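Local coordinates for malonyl acyl carrier protein transacylase (Streptococcus pneumoniae, PDB 3IM8) that probably transfers the malonyl group from malonyl-CoA to holo acyl carrier protein, giving malonyl-ACP and free CoA for fatty acid synthesis, at residues 84-90 with 224-229; 3-9 with 266-272; 90-94 with 244-248. Residues are numbered along the deposited sequence.

Interaction 1: residues 84-90 with 224-229; sequences DMVAGLS and CPLVGN. With ACT (acetate ion), chain B.
Segment 84-90 (strand 85-88) runs alongside 224-229 in roughly the same direction, 29° apart end to end. CA-CA distances are 5.0 Å for Met-85 and Pro-225, 4.7 Å for Val-86 and Leu-226, and 5.3 Å for Ala-87 and Val-227. Asp-84 O sits 3.1 Å from Pro-225 CD, while OD2 is hydrogen-bonded to Thr-4 N. Met-85 (chi1 m, chi2 t, chi3 p) brings CE to 3.4 Å from Val-227 CG2. Val-86 forms a single parallel beta bridge. Its N donates to Pro-225 O (2.9 Å), and its O accepts from Val-227 N (3.0 Å). Val-86 CG2 packs on Leu-226 CB at 3.7 Å, and CG1 lies 4.0 Å from Cys-224 SG. Ala-87 CB is 3.6 Å from Val-227 O. Water then bridges: Gly-88 N donates to water 1 (2.9 Å), which also lies 2.8 Å from Val-227 O. The Asn-229 side chain lies beside Gly-88 and Ser-90. At Ser-90, the predicted active-site serine, phi becomes positive (59°, psi -96°), and its OG donates a very short 2.5 Å hydrogen bond to O of an acetate probably from the crystallisation liquor. This strand-to-helix turn, with its GLSLG sequence, is consistent with the nucleophile elbow of the acyl transferase fold.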
loop_
_atom_site.group_PDB
_atom_site.type_symbol
_atom_site.label_atom_id
_atom_site.label_comp_id
_atom_site.label_asym_id
_atom_site.label_seq_id
_atom_site.Cartn_x
_atom_site.Cartn_y
_atom_site.Cartn_z
ATOM N N ASP A 84 13.437 3.460 11.837
ATOM C CA ASP A 84 13.673 4.895 12.041
ATOM C C ASP A 84 12.669 5.752 11.277
ATOM O O ASP A 84 12.384 6.917 11.642
ATOM C CB ASP A 84 15.128 5.249 11.649
ATOM C CG ASP A 84 16.148 4.483 12.507
ATOM O OD1 ASP A 84 16.167 4.729 13.713
ATOM O OD2 ASP A 84 16.857 3.588 12.009
ATOM N N MET A 85 12.133 5.175 10.205
ATOM C CA MET A 85 11.089 5.816 9.376
ATOM C C MET A 85 10.221 4.714 8.789
ATOM O O MET A 85 10.702 3.593 8.602
ATOM C CB MET A 85 11.687 6.632 8.204
ATOM C CG MET A 85 12.641 7.724 8.608
ATOM S SD MET A 85 13.090 8.845 7.266
ATOM C CE MET A 85 11.527 9.488 6.801
ATOM N N VAL A 86 8.967 5.027 8.475
ATOM C CA VAL A 86 8.070 4.064 7.822
ATOM C C VAL A 86 7.345 4.657 6.616
ATOM O O VAL A 86 7.263 5.851 6.492
ATOM C CB VAL A 86 7.009 3.468 8.787
ATOM C CG1 VAL A 86 7.680 2.727 9.956
ATOM C CG2 VAL A 86 6.027 4.560 9.285
ATOM N N ALA A 87 6.773 3.779 5.776
ATOM C CA ALA A 87 5.900 4.127 4.665
ATOM C C ALA A 87 5.232 2.795 4.302
ATOM O O ALA A 87 5.711 1.719 4.699
ATOM C CB ALA A 87 6.726 4.658 3.453
ATOM N N GLY A 88 4.143 2.861 3.554
ATOM C CA GLY A 88 3.449 1.638 3.126
ATOM C C GLY A 88 2.653 1.964 1.876
ATOM O O GLY A 88 2.247 3.119 1.688
ATOM N N LEU A 89 2.433 0.960 1.025
ATOM C CA LEU A 89 1.747 1.172 -0.249
ATOM C C LEU A 89 0.252 1.157 -0.039
ATOM O O LEU A 89 -0.342 0.102 0.203
ATOM C CB LEU A 89 2.146 0.114 -1.291
ATOM C CG LEU A 89 1.473 0.135 -2.665
ATOM C CD1 LEU A 89 2.090 1.239 -3.490
ATOM C CD2 LEU A 89 1.603 -1.266 -3.377
ATOM N N SER A 90 -0.369 2.287 -0.101
ATOM C CA SER A 90 -1.834 2.460 -0.032
ATOM C C SER A 90 -2.467 1.953 1.194
ATOM O O SER A 90 -2.444 2.570 2.126
ATOM C CB SER A 90 -2.531 1.907 -1.303
ATOM O OG SER A 90 -3.770 2.286 -1.487
ATOM N N CYS A 224 7.562 7.638 15.346
ATOM C CA CYS A 224 8.608 7.699 14.358
ATOM C C CYS A 224 8.052 8.287 13.041
ATOM O O CYS A 224 6.837 8.221 12.805
ATOM C CB CYS A 224 9.241 6.324 14.206
ATOM S SG CYS A 224 8.592 5.431 12.823
ATOM N N PRO A 225 8.920 8.924 12.237
ATOM C CA PRO A 225 8.454 9.648 11.084
ATOM C C PRO A 225 7.885 8.673 10.044
ATOM O O PRO A 225 8.440 7.577 9.853
ATOM C CB PRO A 225 9.702 10.354 10.547
ATOM C CG PRO A 225 10.725 10.334 11.728
ATOM C CD PRO A 225 10.364 9.092 12.501
ATOM N N LEU A 226 6.775 9.076 9.426
ATOM C CA LEU A 226 6.103 8.332 8.330
ATOM C C LEU A 226 6.092 9.208 7.073
ATOM O O LEU A 226 5.709 10.364 7.143
ATOM C CB LEU A 226 4.675 7.960 8.728
ATOM C CG LEU A 226 3.798 7.280 7.647
ATOM C CD1 LEU A 226 2.809 6.395 8.297
ATOM C CD2 LEU A 226 3.009 8.277 6.799
ATOM N N VAL A 227 6.545 8.669 5.934
ATOM C CA VAL A 227 6.493 9.359 4.644
ATOM C C VAL A 227 5.184 9.007 3.932
ATOM O O VAL A 227 4.959 7.850 3.555
ATOM C CB VAL A 227 7.735 9.025 3.792
ATOM C CG1 VAL A 227 7.713 9.769 2.483
ATOM C CG2 VAL A 227 9.019 9.384 4.573
ATOM N N GLY A 228 4.292 9.988 3.772
ATOM C CA GLY A 228 2.978 9.699 3.200
ATOM C C GLY A 228 2.952 9.528 1.696
ATOM O O GLY A 228 3.730 10.131 0.968
ATOM N N ASN A 229 2.025 8.704 1.223
ATOM C CA ASN A 229 1.864 8.388 -0.199
ATOM C C ASN A 229 1.519 9.603 -1.063
ATOM O O ASN A 229 2.013 9.768 -2.199
ATOM C CB ASN A 229 0.731 7.347 -0.340
ATOM C CG ASN A 229 1.156 5.919 0.043
ATOM O OD1 ASN A 229 2.359 5.589 0.275
ATOM N ND2 ASN A 229 0.180 5.064 0.080
HETATM C C ACT B . -5.217 -0.093 -2.681
HETATM O O ACT B . -5.034 1.054 -3.246
HETATM O OXT ACT B . -5.644 -0.216 -1.408
HETATM C CH3 ACT B . -4.880 -1.208 -3.654
HETATM O O HOH W 1 3.246 5.595 3.742
#

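Interaction 2: residues 3-9 with 266-272; sequences KTAFLFA and ISNFIEI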
loop_
_atom_site.group_PDB
_atom_site.type_symbol
_atom_site.label_atom_id
_atom_site.label_comp_id
_atom_site.label_asym_id
_atom_site.label_seq_id
_atom_site.Cartn_x
_atom_site.Cartn_y
_atom_site.Cartn_z
ATOM N N LYS A 3 18.799 5.431 9.991
ATOM C CA LYS A 3 19.442 4.183 9.443
ATOM C C LYS A 3 18.472 3.191 8.722
ATOM O O LYS A 3 18.695 2.859 7.569
ATOM C CB LYS A 3 20.307 3.500 10.520
ATOM C CG LYS A 3 21.604 2.982 10.010
ATOM C CD LYS A 3 22.603 2.731 11.119
ATOM C CE LYS A 3 23.713 1.927 10.534
ATOM N NZ LYS A 3 23.045 0.938 9.629
ATOM N N THR A 4 17.404 2.725 9.360
ATOM C CA THR A 4 16.528 1.694 8.720
ATOM C C THR A 4 15.069 2.181 8.517
ATOM O O THR A 4 14.481 2.770 9.433
ATOM C CB THR A 4 16.529 0.349 9.520
ATOM O OG1 THR A 4 17.828 -0.209 9.516
ATOM C CG2 THR A 4 15.575 -0.702 8.896
ATOM N N ALA A 5 14.499 1.948 7.315
ATOM C CA ALA A 5 13.033 2.135 7.071
ATOM C C ALA A 5 12.275 0.815 6.823
ATOM O O ALA A 5 12.777 -0.049 6.095
ATOM C CB ALA A 5 12.801 3.090 5.909
ATOM N N PHE A 6 11.093 0.658 7.450
ATOM C CA PHE A 6 10.177 -0.465 7.155
ATOM C C PHE A 6 9.177 0.013 6.082
ATOM O O PHE A 6 8.576 1.094 6.192
ATOM C CB PHE A 6 9.443 -0.979 8.400
ATOM C CG PHE A 6 10.325 -1.746 9.398
ATOM C CD1 PHE A 6 11.717 -1.855 9.237
ATOM C CD2 PHE A 6 9.750 -2.343 10.505
ATOM C CE1 PHE A 6 12.502 -2.567 10.181
ATOM C CE2 PHE A 6 10.508 -3.053 11.441
ATOM C CZ PHE A 6 11.891 -3.161 11.282
ATOM N N LEU A 7 9.021 -0.797 5.043
ATOM C CA LEU A 7 8.145 -0.475 3.939
ATOM C C LEU A 7 7.005 -1.491 3.999
ATOM O O LEU A 7 7.233 -2.695 3.859
ATOM C CB LEU A 7 8.913 -0.622 2.659
ATOM C CG LEU A 7 10.143 0.285 2.516
ATOM C CD1 LEU A 7 10.840 -0.008 1.199
ATOM C CD2 LEU A 7 9.859 1.795 2.661
ATOM N N PHE A 8 5.772 -1.025 4.160
ATOM C CA PHE A 8 4.673 -2.005 4.350
ATOM C C PHE A 8 3.883 -2.343 3.062
ATOM O O PHE A 8 3.449 -1.466 2.354
ATOM C CB PHE A 8 3.739 -1.540 5.444
ATOM C CG PHE A 8 4.352 -1.558 6.833
ATOM C CD1 PHE A 8 5.198 -0.547 7.248
ATOM C CD2 PHE A 8 4.011 -2.551 7.742
ATOM C CE1 PHE A 8 5.741 -0.544 8.543
ATOM C CE2 PHE A 8 4.510 -2.557 9.020
ATOM C CZ PHE A 8 5.395 -1.557 9.434
ATOM N N ALA A 9 3.713 -3.640 2.786
ATOM C CA ALA A 9 2.866 -4.173 1.717
ATOM C C ALA A 9 1.485 -3.534 1.523
ATOM O O ALA A 9 0.828 -3.164 2.489
ATOM C CB ALA A 9 2.682 -5.741 1.910
ATOM N N ILE A 266 18.434 7.375 5.335
ATOM C CA ILE A 266 18.213 5.961 5.664
ATOM C C ILE A 266 19.005 5.041 4.695
ATOM O O ILE A 266 18.947 5.239 3.480
ATOM C CB ILE A 266 16.706 5.531 5.918
ATOM C CG1 ILE A 266 16.135 4.774 4.743
ATOM C CG2 ILE A 266 15.791 6.652 6.379
ATOM C CD1 ILE A 266 16.519 3.352 4.798
ATOM N N SER A 267 19.752 4.061 5.238
ATOM C CA SER A 267 20.618 3.166 4.420
ATOM C C SER A 267 20.015 1.787 4.048
ATOM O O SER A 267 20.199 1.285 2.913
ATOM C CB SER A 267 21.984 2.970 5.101
ATOM O OG SER A 267 21.826 2.520 6.435
ATOM N N ASN A 268 19.280 1.220 4.996
ATOM C CA ASN A 268 18.789 -0.143 4.981
ATOM C C ASN A 268 17.239 -0.175 4.784
ATOM O O ASN A 268 16.513 0.530 5.488
ATOM C CB ASN A 268 19.135 -0.694 6.368
ATOM C CG ASN A 268 19.503 -2.155 6.361
ATOM O OD1 ASN A 268 18.946 -2.949 7.149
ATOM N ND2 ASN A 268 20.447 -2.535 5.485
ATOM N N PHE A 269 16.715 -0.985 3.868
ATOM C CA PHE A 269 15.233 -1.072 3.715
ATOM C C PHE A 269 14.692 -2.463 4.030
ATOM O O PHE A 269 15.225 -3.435 3.512
ATOM C CB PHE A 269 14.730 -0.629 2.327
ATOM C CG PHE A 269 14.968 0.836 2.014
ATOM C CD1 PHE A 269 13.971 1.780 2.254
ATOM C CD2 PHE A 269 16.181 1.258 1.432
ATOM C CE1 PHE A 269 14.156 3.124 1.958
ATOM C CE2 PHE A 269 16.390 2.628 1.116
ATOM C CZ PHE A 269 15.385 3.556 1.377
ATOM N N ILE A 270 13.664 -2.555 4.886
ATOM C CA ILE A 270 13.067 -3.895 5.203
ATOM C C ILE A 270 11.621 -3.835 4.782
ATOM O O ILE A 270 10.851 -3.019 5.321
ATOM C CB ILE A 270 13.220 -4.322 6.688
ATOM C CG1 ILE A 270 14.725 -4.572 7.022
ATOM C CG2 ILE A 270 12.478 -5.628 6.970
ATOM C CD1 ILE A 270 15.009 -4.827 8.508
ATOM N N GLU A 271 11.263 -4.644 3.786
ATOM C CA GLU A 271 9.866 -4.679 3.367
ATOM C C GLU A 271 9.153 -5.696 4.244
ATOM O O GLU A 271 9.600 -6.850 4.390
ATOM C CB GLU A 271 9.733 -5.015 1.874
ATOM C CG GLU A 271 8.286 -5.289 1.464
ATOM C CD GLU A 271 8.155 -5.533 0.009
ATOM O OE1 GLU A 271 9.187 -5.820 -0.633
ATOM O OE2 GLU A 271 7.024 -5.444 -0.508
ATOM N N ILE A 272 8.049 -5.269 4.857
ATOM C CA ILE A 272 7.275 -6.111 5.765
ATOM C C ILE A 272 6.202 -6.800 4.922
ATOM O O ILE A 272 5.454 -6.114 4.262
ATOM C CB ILE A 272 6.563 -5.246 6.821
ATOM C CG1 ILE A 272 7.544 -4.309 7.504
ATOM C CG2 ILE A 272 5.741 -6.163 7.827
ATOM C CD1 ILE A 272 8.687 -5.044 8.204
#
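Ile-272 buries 100 Å², the most of any residue here. Its side chain lies between two aromatic rings of strand 4-8. CG1 sits over a face of the Phe-8 ring, 3.9 Å from the centroid. CD1 makes an off-centre CH-pi contact with the Phe-6 ring, 4.1 Å from its centroid. Ile-270 continues this face, with CD1 3.8 Å from Phe-6 CE1. Helix 58-78 covers the face through Ile-72, Tyr-73 and Leu-76.

Leu-7 comes second, at 78 Å². On the opposite face its CD1 lies 3.8 Å, and Ala-5 CB 4.1 Å, from Phe-269 CD1. Met-261 of helix 254-263 packs on this side.

Lys-3 follows with 71 Å². Its CG lies 3.6 Å from Ser-267 OG, its O 3.6 Å from Ile-266 CD1. Its O accepts from Ser-267 N (2.8 Å) and Asn-268 N (3.1 Å), where the parallel pairing starts. The strands then pair from Thr-4 with Asn-268 to Phe-8 with Ile-272. Ala-5 N donates to Asn-268 O (3.1 Å). Leu-7 N to Ile-270 O, Ile-270 N to Ala-5 O and Ile-272 N to Leu-7 O are all 2.9 Å. These are two central strands of a four-stranded parallel sheet. Glu-271, the one acidic side chain, is bound by Ser-279 OG and Leu-278 N. Backbone hydrogen bonds hold the strands in this register, and largely apolar side chains pack on both faces, as expected of an alpha/beta core.

Interaction 3: residues 90-94 with 244-248; sequences SLGEY and LTRQV. With ACT (acetate ion), chain B.
The turn that carries Ser-90, the predicted active-site serine, is consistent with a nucleophile elbow (GxSxG, Gly-88 to Gly-92), and meets the C-terminal part of helix 240-247. Ser-90 takes phi 59° and psi -96°, a strained conformation at the bend between strand 85-88 and helix 92-99. Glu-93 N donates to Ser-90 O (3.1 Å) and Tyr-94 N to Leu-91 O (3.0 Å). The two backbones stay apart: CA atoms are 7.5 Å apart for Ser-90 and Gln-247, and 8.8 Å for Glu-93 and Leu-244. Side chains fill the gap. Glu-93 (chi1 t) points toward the other helix. Its OE2 lies 3.5 Å from Leu-244 CD2, while its OE1 accepts from the backbone N of Asn-229. Tyr-94 (chi1 m) places CE1 3.9 Å from Leu-244 CD2 and OH 3.7 Å from Leu-244 CB. The hydroxyl is buried with no polar partner in the model. Ser-90 OG donates to O of the bound acetate at a very short 2.5 Å, though this OG is less surely placed. Arg-115 and the other predicted active-site residue, His-199, also bind the acetate, which probably came from the crystallisation liquor. Gln-247 joins the same cluster: its OE1 accepts from Arg-115 and its O from His-199 ND1. With chi1 t and chi2 at -137°, Gln-247 reaches across so that NE2 donates to Ser-90 O at 2.9 Å.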
loop_
_atom_site.group_PDB
_atom_site.type_symbol
_atom_site.label_atom_id
_atom_site.label_comp_id
_atom_site.label_asym_id
_atom_site.label_seq_id
_atom_site.Cartn_x
_atom_site.Cartn_y
_atom_site.Cartn_z
ATOM N N SER A 90 -0.369 2.287 -0.101
ATOM C CA SER A 90 -1.834 2.460 -0.032
ATOM C C SER A 90 -2.467 1.953 1.194
ATOM O O SER A 90 -2.444 2.570 2.126
ATOM C CB SER A 90 -2.531 1.907 -1.303
ATOM O OG SER A 90 -3.770 2.286 -1.487
ATOM N N LEU A 91 -2.962 0.773 1.127
ATOM C CA LEU A 91 -3.392 0.118 2.364
ATOM C C LEU A 91 -2.203 0.008 3.310
ATOM O O LEU A 91 -2.354 0.154 4.530
ATOM C CB LEU A 91 -4.001 -1.273 2.079
ATOM C CG LEU A 91 -4.395 -2.255 3.214
ATOM C CD1 LEU A 91 -3.245 -2.975 3.907
ATOM C CD2 LEU A 91 -5.308 -1.655 4.296
ATOM N N GLY A 92 -1.017 -0.256 2.776
ATOM C CA GLY A 92 0.193 -0.327 3.643
ATOM C C GLY A 92 0.523 0.970 4.416
ATOM O O GLY A 92 1.369 1.002 5.328
ATOM N N GLU A 93 -0.115 2.060 4.055
ATOM C CA GLU A 93 0.112 3.316 4.780
ATOM C C GLU A 93 -0.505 3.217 6.157
ATOM O O GLU A 93 -0.024 3.865 7.113
ATOM C CB GLU A 93 -0.526 4.485 4.008
ATOM C CG GLU A 93 -0.350 5.832 4.669
ATOM C CD GLU A 93 -0.176 6.898 3.628
ATOM O OE1 GLU A 93 0.922 6.990 3.050
ATOM O OE2 GLU A 93 -1.142 7.605 3.356
ATOM N N TYR A 94 -1.577 2.430 6.256
ATOM C CA TYR A 94 -2.295 2.282 7.536
ATOM C C TYR A 94 -1.513 1.407 8.480
ATOM O O TYR A 94 -1.419 1.684 9.681
ATOM C CB TYR A 94 -3.712 1.726 7.350
ATOM C CG TYR A 94 -4.689 2.707 6.784
ATOM C CD1 TYR A 94 -4.639 3.063 5.439
ATOM C CD2 TYR A 94 -5.643 3.309 7.597
ATOM C CE1 TYR A 94 -5.567 3.982 4.906
ATOM C CE2 TYR A 94 -6.582 4.224 7.071
ATOM C CZ TYR A 94 -6.536 4.543 5.742
ATOM O OH TYR A 94 -7.446 5.411 5.215
ATOM N N LEU A 244 -5.422 10.966 4.446
ATOM C CA LEU A 244 -5.959 9.645 4.162
ATOM C C LEU A 244 -7.231 9.761 3.313
ATOM O O LEU A 244 -7.491 8.941 2.428
ATOM C CB LEU A 244 -6.209 8.889 5.452
ATOM C CG LEU A 244 -4.909 8.540 6.169
ATOM C CD1 LEU A 244 -5.272 8.024 7.494
ATOM C CD2 LEU A 244 -4.031 7.547 5.374
ATOM N N THR A 245 -8.005 10.803 3.590
ATOM C CA THR A 245 -9.118 11.165 2.758
ATOM C C THR A 245 -8.730 11.319 1.298
ATOM O O THR A 245 -9.356 10.719 0.463
ATOM C CB THR A 245 -9.800 12.407 3.289
ATOM O OG1 THR A 245 -10.460 12.044 4.496
ATOM C CG2 THR A 245 -10.818 12.952 2.266
ATOM N N ARG A 246 -7.686 12.095 1.000
ATOM C CA ARG A 246 -7.212 12.291 -0.394
ATOM C C ARG A 246 -6.483 11.080 -0.977
ATOM O O ARG A 246 -6.546 10.840 -2.184
ATOM C CB ARG A 246 -6.360 13.545 -0.519
ATOM C CG ARG A 246 -7.183 14.829 -0.207
ATOM C CD ARG A 246 -6.486 16.075 -0.704
ATOM N NE ARG A 246 -5.252 16.320 0.026
ATOM C CZ ARG A 246 -4.035 16.419 -0.513
ATOM N NH1 ARG A 246 -3.818 16.275 -1.806
ATOM N NH2 ARG A 246 -3.009 16.667 0.267
ATOM N N GLN A 247 -5.784 10.336 -0.120
ATOM C CA GLN A 247 -4.980 9.206 -0.579
ATOM C C GLN A 247 -5.720 8.250 -1.524
ATOM O O GLN A 247 -5.110 7.790 -2.497
ATOM C CB GLN A 247 -4.382 8.426 0.599
ATOM C CG GLN A 247 -3.413 7.331 0.222
ATOM C CD GLN A 247 -3.664 6.055 1.063
ATOM O OE1 GLN A 247 -4.824 5.662 1.299
ATOM N NE2 GLN A 247 -2.585 5.420 1.517
ATOM N N VAL A 248 -6.996 7.964 -1.246
ATOM C CA VAL A 248 -7.803 6.985 -2.032
ATOM C C VAL A 248 -8.144 7.502 -3.449
ATOM O O VAL A 248 -8.380 6.733 -4.383
ATOM C CB VAL A 248 -9.058 6.394 -1.230
ATOM C CG1 VAL A 248 -8.636 5.636 0.025
ATOM C CG2 VAL A 248 -10.070 7.473 -0.850
HETATM C C ACT B . -5.217 -0.093 -2.681
HETATM O O ACT B . -5.034 1.054 -3.246
HETATM O OXT ACT B . -5.644 -0.216 -1.408
HETATM C CH3 ACT B . -4.880 -1.208 -3.654
#

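Strand 4-8 opens the chain and waits more than 250 residues for its partner 268-272, so interaction 2 closes the longest loop. Interactions 1 and 3 both lie inside that loop. They share Ser-90 and cross, since segments 84-90, 90-94, 224-229 and 244-248 follow one another in that order. Strand 85-88 pairs with strand 4-8 on the side away from 268-272; Ala-87 O, for example, is 2.8 Å from Phe-8 N. The parallel sheet therefore leads from interaction 2 to interaction 1, and the serine turn leads on to interaction 3. Glu-93 and Asn-229 tie the last two together.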